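Local structure of cyanophycinase-like exopeptidase (actinobacterium SCGC AAA027-L06, 6NQC) at residues A[126-131]-A[173-178]; A[159-164]-A[179-184]; A[32-37]-A[74-79]. The protein probably acts as a serine exopeptidase of family S51, the family of the cyanophycinases. One frame throughout, in Å; residues are numbered along the deposited sequence.

Interaction 1 of 3, residues A[126-131]-A[173-178]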
loop_
_atom_site.group_PDB
_atom_site.type_symbol
_atom_site.label_atom_id
_atom_site.label_comp_id
_atom_site.label_asym_id
_atom_site.label_seq_id
_atom_site.Cartn_x
_atom_site.Cartn_y
_atom_site.Cartn_z
ATOM N N TYR A 126 7.922 -3.183 10.964
ATOM C CA TYR A 126 7.293 -4.426 11.386
ATOM C C TYR A 126 6.548 -5.086 10.225
ATOM O O TYR A 126 6.599 -6.312 10.068
ATOM C CB TYR A 126 6.360 -4.168 12.567
ATOM C CG TYR A 126 5.828 -5.435 13.207
ATOM C CD1 TYR A 126 6.645 -6.243 13.976
ATOM C CD2 TYR A 126 4.486 -5.813 13.039
ATOM C CE1 TYR A 126 6.173 -7.407 14.566
ATOM C CE2 TYR A 126 3.990 -6.987 13.608
ATOM C CZ TYR A 126 4.847 -7.782 14.376
ATOM O OH TYR A 126 4.388 -8.949 14.956
ATOM N N LEU A 127 5.841 -4.285 9.411
ATOM C CA LEU A 127 5.121 -4.842 8.281
ATOM C C LEU A 127 6.083 -5.605 7.395
ATOM O O LEU A 127 5.862 -6.780 7.078
ATOM C CB LEU A 127 4.423 -3.737 7.488
ATOM C CG LEU A 127 3.694 -4.216 6.209
ATOM C CD1 LEU A 127 2.798 -5.429 6.513
ATOM C CD2 LEU A 127 2.889 -3.094 5.588
ATOM N N ALA A 128 7.188 -4.948 7.012
ATOM C CA ALA A 128 8.175 -5.559 6.141
ATOM C C ALA A 128 8.799 -6.804 6.770
ATOM O O ALA A 128 8.857 -7.873 6.140
ATOM C CB ALA A 128 9.276 -4.546 5.824
ATOM N N ASP A 129 9.321 -6.674 7.988
ATOM C CA ASP A 129 9.994 -7.808 8.626
ATOM C C ASP A 129 9.052 -8.994 8.830
ATOM O O ASP A 129 9.483 -10.143 8.772
ATOM C CB ASP A 129 10.574 -7.386 9.967
ATOM C CG ASP A 129 11.797 -6.475 9.841
ATOM O OD1 ASP A 129 12.427 -6.427 8.764
ATOM O OD2 ASP A 129 12.101 -5.782 10.825
ATOM N N THR A 130 7.754 -8.741 9.006
ATOM C CA THR A 130 6.824 -9.815 9.316
ATOM C C THR A 130 6.391 -10.577 8.075
ATOM O O THR A 130 6.231 -11.800 8.154
ATOM C CB THR A 130 5.598 -9.268 10.064
ATOM O OG1 THR A 130 6.001 -8.760 11.347
ATOM C CG2 THR A 130 4.610 -10.331 10.309
ATOM N N LEU A 131 6.234 -9.912 6.923
ATOM C CA LEU A 131 5.758 -10.598 5.730
ATOM C C LEU A 131 6.839 -10.903 4.702
ATOM O O LEU A 131 6.574 -11.676 3.763
ATOM C CB LEU A 131 4.661 -9.794 5.029
ATOM C CG LEU A 131 3.434 -9.513 5.908
ATOM C CD1 LEU A 131 2.364 -8.751 5.136
ATOM C CD2 LEU A 131 2.888 -10.789 6.535
ATOM N N GLN A 173 21.173 1.856 6.953
ATOM C CA GLN A 173 20.597 0.745 7.690
ATOM C C GLN A 173 19.089 0.686 7.466
ATOM O O GLN A 173 18.340 0.583 8.438
ATOM C CB GLN A 173 20.940 0.903 9.197
ATOM C CG GLN A 173 22.473 0.820 9.463
ATOM C CD GLN A 173 22.858 1.536 10.751
ATOM O OE1 GLN A 173 22.939 2.767 10.798
ATOM N NE2 GLN A 173 23.050 0.766 11.807
ATOM N N SER A 174 18.658 0.776 6.218
ATOM C CA SER A 174 17.240 0.670 5.898
ATOM C C SER A 174 16.772 -0.765 6.070
ATOM O O SER A 174 17.563 -1.716 5.991
ATOM C CB SER A 174 17.007 1.144 4.471
ATOM O OG SER A 174 17.419 2.509 4.372
ATOM N N THR A 175 15.484 -0.917 6.347
ATOM C CA THR A 175 14.845 -2.218 6.291
ATOM C C THR A 175 14.496 -2.581 4.848
ATOM O O THR A 175 14.044 -1.743 4.069
ATOM C CB THR A 175 13.579 -2.197 7.159
ATOM O OG1 THR A 175 13.944 -1.901 8.510
ATOM C CG2 THR A 175 12.830 -3.557 7.097
ATOM N N GLU A 176 14.723 -3.839 4.492
ATOM C CA GLU A 176 14.314 -4.346 3.192
ATOM C C GLU A 176 12.790 -4.434 3.100
ATOM O O GLU A 176 12.129 -5.008 3.962
ATOM C CB GLU A 176 14.954 -5.715 2.969
ATOM C CG GLU A 176 14.646 -6.367 1.640
ATOM C CD GLU A 176 15.492 -7.635 1.395
ATOM O OE1 GLU A 176 16.506 -7.827 2.110
ATOM O OE2 GLU A 176 15.135 -8.431 0.489
ATOM N N GLY A 177 12.231 -3.828 2.058
ATOM C CA GLY A 177 10.829 -3.945 1.746
ATOM C C GLY A 177 10.564 -5.020 0.710
ATOM O O GLY A 177 11.422 -5.834 0.373
ATOM N N PHE A 178 9.339 -5.007 0.202
ATOM C CA PHE A 178 8.888 -6.058 -0.706
ATOM C C PHE A 178 9.398 -5.836 -2.119
ATOM O O PHE A 178 9.503 -6.791 -2.879
ATOM C CB PHE A 178 7.363 -6.121 -0.704
ATOM C CG PHE A 178 6.749 -6.299 0.662
ATOM C CD1 PHE A 178 7.396 -7.028 1.650
ATOM C CD2 PHE A 178 5.530 -5.728 0.956
ATOM C CE1 PHE A 178 6.809 -7.191 2.886
ATOM C CE2 PHE A 178 4.948 -5.869 2.200
ATOM C CZ PHE A 178 5.539 -6.612 3.144
HETATM O O HOH W 1 12.547 -6.883 6.043
HETATM O O HOH W 2 13.553 -3.594 10.725
#

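Interaction 2 of 3, residues A[159-164]-A[179-184]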
loop_
_atom_site.group_PDB
_atom_site.type_symbol
_atom_site.label_atom_id
_atom_site.label_comp_id
_atom_site.label_asym_id
_atom_site.label_seq_id
_atom_site.Cartn_x
_atom_site.Cartn_y
_atom_site.Cartn_z
ATOM N N VAL A 159 6.325 0.082 2.403
ATOM C CA VAL A 159 6.988 -1.217 2.326
ATOM C C VAL A 159 6.968 -1.800 0.918
ATOM O O VAL A 159 7.578 -2.844 0.680
ATOM C CB VAL A 159 6.363 -2.258 3.269
ATOM C CG1 VAL A 159 6.467 -1.820 4.732
ATOM C CG2 VAL A 159 4.899 -2.473 2.899
ATOM N N LEU A 160 6.314 -1.144 -0.035
ATOM C CA LEU A 160 6.276 -1.648 -1.406
ATOM C C LEU A 160 7.576 -1.360 -2.179
ATOM O O LEU A 160 7.824 -2.018 -3.197
ATOM C CB LEU A 160 5.063 -1.046 -2.144
ATOM C CG LEU A 160 3.715 -1.301 -1.460
ATOM C CD1 LEU A 160 2.559 -0.705 -2.206
ATOM C CD2 LEU A 160 3.539 -2.801 -1.224
ATOM N N SER A 161 8.395 -0.419 -1.702
ATOM C CA SER A 161 9.698 -0.128 -2.281
ATOM C C SER A 161 10.707 -1.214 -1.897
ATOM O O SER A 161 10.407 -2.160 -1.154
ATOM C CB SER A 161 10.217 1.221 -1.780
ATOM O OG SER A 161 9.442 2.289 -2.275
ATOM N N THR A 162 11.939 -1.045 -2.390
ATOM C CA THR A 162 12.992 -2.002 -2.061
ATOM C C THR A 162 13.481 -1.808 -0.628
ATOM O O THR A 162 13.906 -2.771 0.009
ATOM C CB THR A 162 14.210 -1.870 -3.013
ATOM O OG1 THR A 162 14.750 -0.532 -2.931
ATOM C CG2 THR A 162 13.833 -2.217 -4.434
ATOM N N HIS A 163 13.393 -0.583 -0.101
ATOM C CA HIS A 163 13.947 -0.237 1.198
ATOM C C HIS A 163 13.040 0.716 1.955
ATOM O O HIS A 163 12.348 1.550 1.358
ATOM C CB HIS A 163 15.331 0.384 1.051
ATOM C CG HIS A 163 16.308 -0.551 0.417
ATOM N ND1 HIS A 163 16.365 -0.731 -0.940
ATOM C CD2 HIS A 163 17.186 -1.429 0.958
ATOM C CE1 HIS A 163 17.276 -1.647 -1.212
ATOM N NE2 HIS A 163 17.778 -2.092 -0.077
ATOM N N VAL A 164 13.093 0.601 3.279
ATOM C CA VAL A 164 12.272 1.403 4.184
ATOM C C VAL A 164 13.219 2.186 5.082
ATOM O O VAL A 164 14.013 1.569 5.802
ATOM C CB VAL A 164 11.322 0.540 5.027
ATOM C CG1 VAL A 164 10.552 1.411 5.962
ATOM C CG2 VAL A 164 10.386 -0.295 4.087
ATOM N N GLY A 179 9.699 -4.583 -2.495
ATOM C CA GLY A 179 10.378 -4.283 -3.737
ATOM C C GLY A 179 9.561 -4.461 -5.006
ATOM O O GLY A 179 10.121 -4.776 -6.040
ATOM N N ILE A 180 8.266 -4.226 -4.962
ATOM C CA ILE A 180 7.474 -4.346 -6.174
ATOM C C ILE A 180 7.310 -3.057 -6.966
ATOM O O ILE A 180 6.903 -3.115 -8.134
ATOM C CB ILE A 180 6.080 -4.920 -5.837
ATOM C CG1 ILE A 180 5.365 -4.018 -4.865
ATOM C CG2 ILE A 180 6.255 -6.353 -5.346
ATOM C CD1 ILE A 180 3.893 -4.236 -4.893
ATOM N N ILE A 181 7.525 -1.895 -6.364
ATOM C CA ILE A 181 7.831 -0.705 -7.141
ATOM C C ILE A 181 9.351 -0.576 -7.079
ATOM O O ILE A 181 9.937 -0.246 -6.035
ATOM C CB ILE A 181 7.090 0.523 -6.645
ATOM C CG1 ILE A 181 7.229 0.737 -5.141
ATOM C CG2 ILE A 181 5.596 0.375 -6.922
ATOM C CD1 ILE A 181 6.514 1.945 -4.655
ATOM N N GLU A 182 10.019 -0.914 -8.167
ATOM C CA GLU A 182 11.464 -1.080 -8.086
ATOM C C GLU A 182 12.194 0.252 -8.033
ATOM O O GLU A 182 13.284 0.341 -7.433
ATOM C CB GLU A 182 11.966 -1.917 -9.271
ATOM C CG GLU A 182 12.227 -3.391 -8.918
ATOM C CD GLU A 182 12.528 -4.271 -10.139
ATOM O OE1 GLU A 182 13.174 -3.776 -11.100
ATOM O OE2 GLU A 182 12.114 -5.462 -10.125
ATOM N N ASN A 183 11.646 1.283 -8.678
ATOM C CA ASN A 183 12.375 2.543 -8.826
ATOM C C ASN A 183 11.683 3.723 -8.165
ATOM O O ASN A 183 12.078 4.869 -8.398
ATOM C CB ASN A 183 12.610 2.842 -10.309
ATOM C CG ASN A 183 11.346 3.157 -11.054
ATOM O OD1 ASN A 183 10.291 2.591 -10.784
ATOM N ND2 ASN A 183 11.448 4.066 -12.013
ATOM N N VAL A 184 10.680 3.479 -7.337
ATOM C CA VAL A 184 9.936 4.547 -6.696
ATOM C C VAL A 184 9.853 4.235 -5.205
ATOM O O VAL A 184 9.693 3.076 -4.809
ATOM C CB VAL A 184 8.530 4.704 -7.308
ATOM C CG1 VAL A 184 7.813 5.798 -6.562
ATOM C CG2 VAL A 184 8.632 4.985 -8.789
#

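Interaction 3 of 3, residues A[32-37]-A[74-79]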
loop_
_atom_site.group_PDB
_atom_site.type_symbol
_atom_site.label_atom_id
_atom_site.label_comp_id
_atom_site.label_asym_id
_atom_site.label_seq_id
_atom_site.Cartn_x
_atom_site.Cartn_y
_atom_site.Cartn_z
ATOM N N GLY A 32 -5.586 7.778 5.185
ATOM C CA GLY A 32 -7.033 7.821 5.046
ATOM C C GLY A 32 -7.650 6.541 4.577
ATOM O O GLY A 32 -8.754 6.586 4.010
ATOM N N GLU A 33 -6.969 5.401 4.774
ATOM C CA GLU A 33 -7.544 4.124 4.387
ATOM C C GLU A 33 -8.927 3.965 5.016
ATOM O O GLU A 33 -9.181 4.412 6.143
ATOM C CB GLU A 33 -6.641 2.960 4.782
ATOM C CG GLU A 33 -6.498 2.705 6.289
ATOM C CD GLU A 33 -5.313 3.426 6.889
ATOM O OE1 GLU A 33 -5.468 4.608 7.193
ATOM O OE2 GLU A 33 -4.221 2.818 7.017
ATOM N N TYR A 34 -9.811 3.315 4.249
ATOM C CA TYR A 34 -11.130 2.885 4.701
ATOM C C TYR A 34 -12.040 4.048 5.052
ATOM O O TYR A 34 -13.088 3.842 5.692
ATOM C CB TYR A 34 -11.038 1.914 5.885
ATOM C CG TYR A 34 -10.069 0.768 5.696
ATOM C CD1 TYR A 34 -9.784 0.295 4.423
ATOM C CD2 TYR A 34 -9.420 0.186 6.773
ATOM C CE1 TYR A 34 -8.891 -0.738 4.219
ATOM C CE2 TYR A 34 -8.503 -0.882 6.577
ATOM C CZ TYR A 34 -8.263 -1.334 5.282
ATOM O OH TYR A 34 -7.376 -2.363 5.023
ATOM N N LEU A 35 -11.722 5.261 4.658
ATOM C CA LEU A 35 -12.599 6.370 5.041
ATOM C C LEU A 35 -13.453 6.861 3.873
ATOM O O LEU A 35 -13.133 6.611 2.698
ATOM C CB LEU A 35 -11.818 7.542 5.636
ATOM C CG LEU A 35 -11.185 7.237 7.003
ATOM C CD1 LEU A 35 -10.658 8.532 7.616
ATOM C CD2 LEU A 35 -12.119 6.507 7.976
ATOM N N PRO A 36 -14.576 7.536 4.155
ATOM C CA PRO A 36 -15.481 7.942 3.061
ATOM C C PRO A 36 -14.808 8.708 1.943
ATOM O O PRO A 36 -15.131 8.486 0.758
ATOM C CB PRO A 36 -16.526 8.815 3.785
ATOM C CG PRO A 36 -16.563 8.280 5.161
ATOM C CD PRO A 36 -15.127 7.861 5.484
ATOM N N ALA A 37 -13.832 9.553 2.282
ATOM C CA ALA A 37 -13.192 10.405 1.287
ATOM C C ALA A 37 -12.433 9.609 0.224
ATOM O O ALA A 37 -12.252 10.105 -0.897
ATOM C CB ALA A 37 -12.235 11.385 1.985
ATOM N N GLU A 74 -9.011 -4.801 16.584
ATOM C CA GLU A 74 -10.444 -4.899 16.324
ATOM C C GLU A 74 -11.009 -3.599 15.755
ATOM O O GLU A 74 -11.975 -3.627 14.981
ATOM C CB GLU A 74 -11.207 -5.279 17.603
ATOM C CG GLU A 74 -12.693 -5.550 17.391
ATOM C CD GLU A 74 -12.978 -6.730 16.479
ATOM O OE1 GLU A 74 -12.150 -7.681 16.443
ATOM O OE2 GLU A 74 -14.042 -6.698 15.808
ATOM N N PHE A 75 -10.475 -2.456 16.157
ATOM C CA PHE A 75 -10.914 -1.195 15.579
ATOM C C PHE A 75 -10.566 -1.144 14.093
ATOM O O PHE A 75 -11.385 -0.688 13.287
ATOM C CB PHE A 75 -10.289 -0.012 16.332
ATOM C CG PHE A 75 -10.780 1.350 15.864
ATOM C CD1 PHE A 75 -12.009 1.834 16.280
ATOM C CD2 PHE A 75 -10.006 2.142 15.020
ATOM C CE1 PHE A 75 -12.477 3.096 15.857
ATOM C CE2 PHE A 75 -10.464 3.379 14.594
ATOM C CZ PHE A 75 -11.715 3.862 15.030
ATOM N N TRP A 76 -9.362 -1.611 13.718
ATOM C CA TRP A 76 -9.012 -1.696 12.307
ATOM C C TRP A 76 -9.994 -2.605 11.555
ATOM O O TRP A 76 -10.445 -2.262 10.455
ATOM C CB TRP A 76 -7.574 -2.185 12.095
ATOM C CG TRP A 76 -6.549 -1.096 12.174
ATOM C CD1 TRP A 76 -5.573 -0.958 13.129
ATOM C CD2 TRP A 76 -6.416 0.046 11.300
ATOM N NE1 TRP A 76 -4.843 0.181 12.898
ATOM C CE2 TRP A 76 -5.325 0.820 11.790
ATOM C CE3 TRP A 76 -7.104 0.486 10.178
ATOM C CZ2 TRP A 76 -4.903 1.997 11.172
ATOM C CZ3 TRP A 76 -6.691 1.671 9.566
ATOM C CH2 TRP A 76 -5.609 2.411 10.065
ATOM N N LYS A 77 -10.267 -3.786 12.133
ATOM C CA LYS A 77 -11.240 -4.700 11.536
ATOM C C LYS A 77 -12.589 -4.017 11.277
ATOM O O LYS A 77 -13.158 -4.097 10.167
ATOM C CB LYS A 77 -11.416 -5.917 12.448
ATOM C CG LYS A 77 -12.139 -7.089 11.844
ATOM C CD LYS A 77 -12.433 -8.149 12.907
ATOM C CE LYS A 77 -13.299 -9.243 12.352
ATOM N NZ LYS A 77 -13.109 -10.549 13.077
ATOM N N GLN A 78 -13.096 -3.302 12.283
ATOM C CA GLN A 78 -14.434 -2.738 12.174
ATOM C C GLN A 78 -14.447 -1.532 11.246
ATOM O O GLN A 78 -15.394 -1.344 10.474
ATOM C CB GLN A 78 -14.953 -2.361 13.562
ATOM C CG GLN A 78 -15.951 -3.359 14.137
ATOM C CD GLN A 78 -17.232 -3.500 13.288
ATOM O OE1 GLN A 78 -17.996 -2.535 13.082
ATOM N NE2 GLN A 78 -17.467 -4.702 12.794
ATOM N N LEU A 79 -13.391 -0.716 11.282
ATOM C CA LEU A 79 -13.223 0.344 10.283
ATOM C C LEU A 79 -13.274 -0.215 8.861
ATOM O O LEU A 79 -14.028 0.278 8.000
ATOM C CB LEU A 79 -11.895 1.052 10.532
ATOM C CG LEU A 79 -11.692 2.429 9.906
ATOM C CD1 LEU A 79 -12.750 3.380 10.398
ATOM C CD2 LEU A 79 -10.295 2.942 10.244
HETATM O O HOH W 3 -15.006 2.968 7.637
#

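Interaction 1 of 3, residues A[126-131]-A[173-178]
The ring of Phe178 meets one flank of helix 126-131 with its outer carbons: CZ lies 3.8 Å from Leu131 CB and CE1 3.9 Å from Ala128 CA, both approached obliquely, while the carbonyl oxygen of Leu127 sits at the ring edge, near its plane. With CG turned beside the backbone N (chi1 -55°), the ring swings toward the helix although the start of the side chain does not. With only a methyl in place of this ring, as in an alanine, Leu131 CB and the backbone at Ala128 would probably face a gap. Further along, Ala128 CB rests 3.4 Å from Glu176 O and also touches Thr175 CG2. That methyl lies 3.3 Å from Asp129 OD1, the two side chains crossing at about a right angle. Water carries the polar link: one molecule donates to Asp129 OD1 and Glu176 O, both at 2.8 Å, and a second joins Asp129 OD2 to Thr175 OG1. The hydroxyl of Thr175 is also hydrogen-bonded to His125, one residue before the segment. Trp137 of helix 135-145 stacks on Phe178, and backbone bonds from Thr175 to Val164 pair strand 175-176 with strand 163-164, so this two-stranded antiparallel sheet lies against helix 124-131.

Interaction 2 of 3, residues A[159-164]-A[179-184]
Leu160 O receives Ile181 N at 3.2 Å in a nearly straight bond (166°), although the donor stands above the carbonyl plane, and Ile180 N adds a weak, bent bond to the same oxygen. One carbonyl thus gathers two successive amides. Next to it, Gly179 N donates to Ser161 O at 2.9 Å, from well above that carbonyl's plane. Ser161 OG also donates to Val184 O at 2.7 Å, in the carbonyl plane and on a lone pair, with a chi1 of -68° setting OG beside its own backbone N; this bond holds for the conformer described and is less certain, since Ser161 is modelled in two. Gly179 has a positive phi of 72°, and the chain turns closely past Thr162, whose CG2 packs near Gly179 CA and Glu182 O.

Around this polar centre lie aliphatic groups. Leu160 CD2 meets Ile180 CD1 at 4.0 Å, and Leu160 CB lies 4.1 Å from Ile181 CG1. Both isoleucines hold CG1 between backbone N and carbonyl carbon, which brings that branch against Leu160 O. Leu26 and Leu28 of strand 26-29 continue the apolar cluster, and Trp137, Tyr141 and Trp144 of helix 135-145 touch Ile180. The arrangement is a loop-to-loop junction at the base of the two-stranded antiparallel sheet formed by 163-164 and 175-176, fastening its incoming and outgoing chains together.

Interaction 3 of 3, residues A[32-37]-A[74-79]
Glu33 and Trp76 cross at about a right angle, the acid meeting the six-membered part of the indole. Glu33 CD approaches Trp76 CH2 to 3.3 Å and CG lies 3.4 Å from CZ3, both obliquely, whereas OE1 sits in the ring plane at the edge. The carboxylate plane is turned 56° from that of the indole, so the two flat groups are not stacked. A bend at chi2 (-92°) folds the glutamate chain into this position, and its OE2 accepts a hydrogen bond from Gly121 N, which probably helps to fix the rotation of the carboxylate.

Tyr34 also stands at about a right angle to Trp76, with CE2 4.1 Å from Trp76 CE3 in an oblique approach. One face of the tyrosine ring carries Glu33 CG, offset toward the rim, so acid, phenol and indole are mutually in contact. At its root, Tyr34 CB packs 4.1 Å from Leu79 CG. Leu79 has CG anti to the backbone N (chi1 -162°), and its CD1 meets Leu35 CD2 at 4.0 Å, the two leucines crossing at a slant. A water donates to both Tyr34 O and Leu79 O, at 2.9 Å each, bridging loop and helix where their backbones come near.

The loop contains a type II beta turn from Gly32 to Leu35, following strand 26-29, and it docks on helix 70-87. Glu33 lies near, without touching, a possible Ser154-His189-Glu219 triad, which would place this turn beside the probable active site of this S51-type serine peptidase.

Overall arrangement
From the N terminus, interaction 3 comes first: the turn after strand 26-29 meets helix 70-87, enclosing helix 39-51 and strand 57-61 in a loop that closes before the others open. Helix 124-131 begins interaction 1, which closes at residues 173-178, after helix 135-145, strand 149-153 and helix 155-158. Interaction 2 opens inside that span at 159-164 and closes beyond it at 179-184, so the two cross. They touch through probable backbone bonds, Thr175 to Val164 between strands 175-176 and 163-164 and Phe178 to Val159 beyond them. Together they join helix 124-131 and the flanking loops to this small sheet; interaction 3 lies apart at the surface, its centre about 23 and 25 Å from theirs.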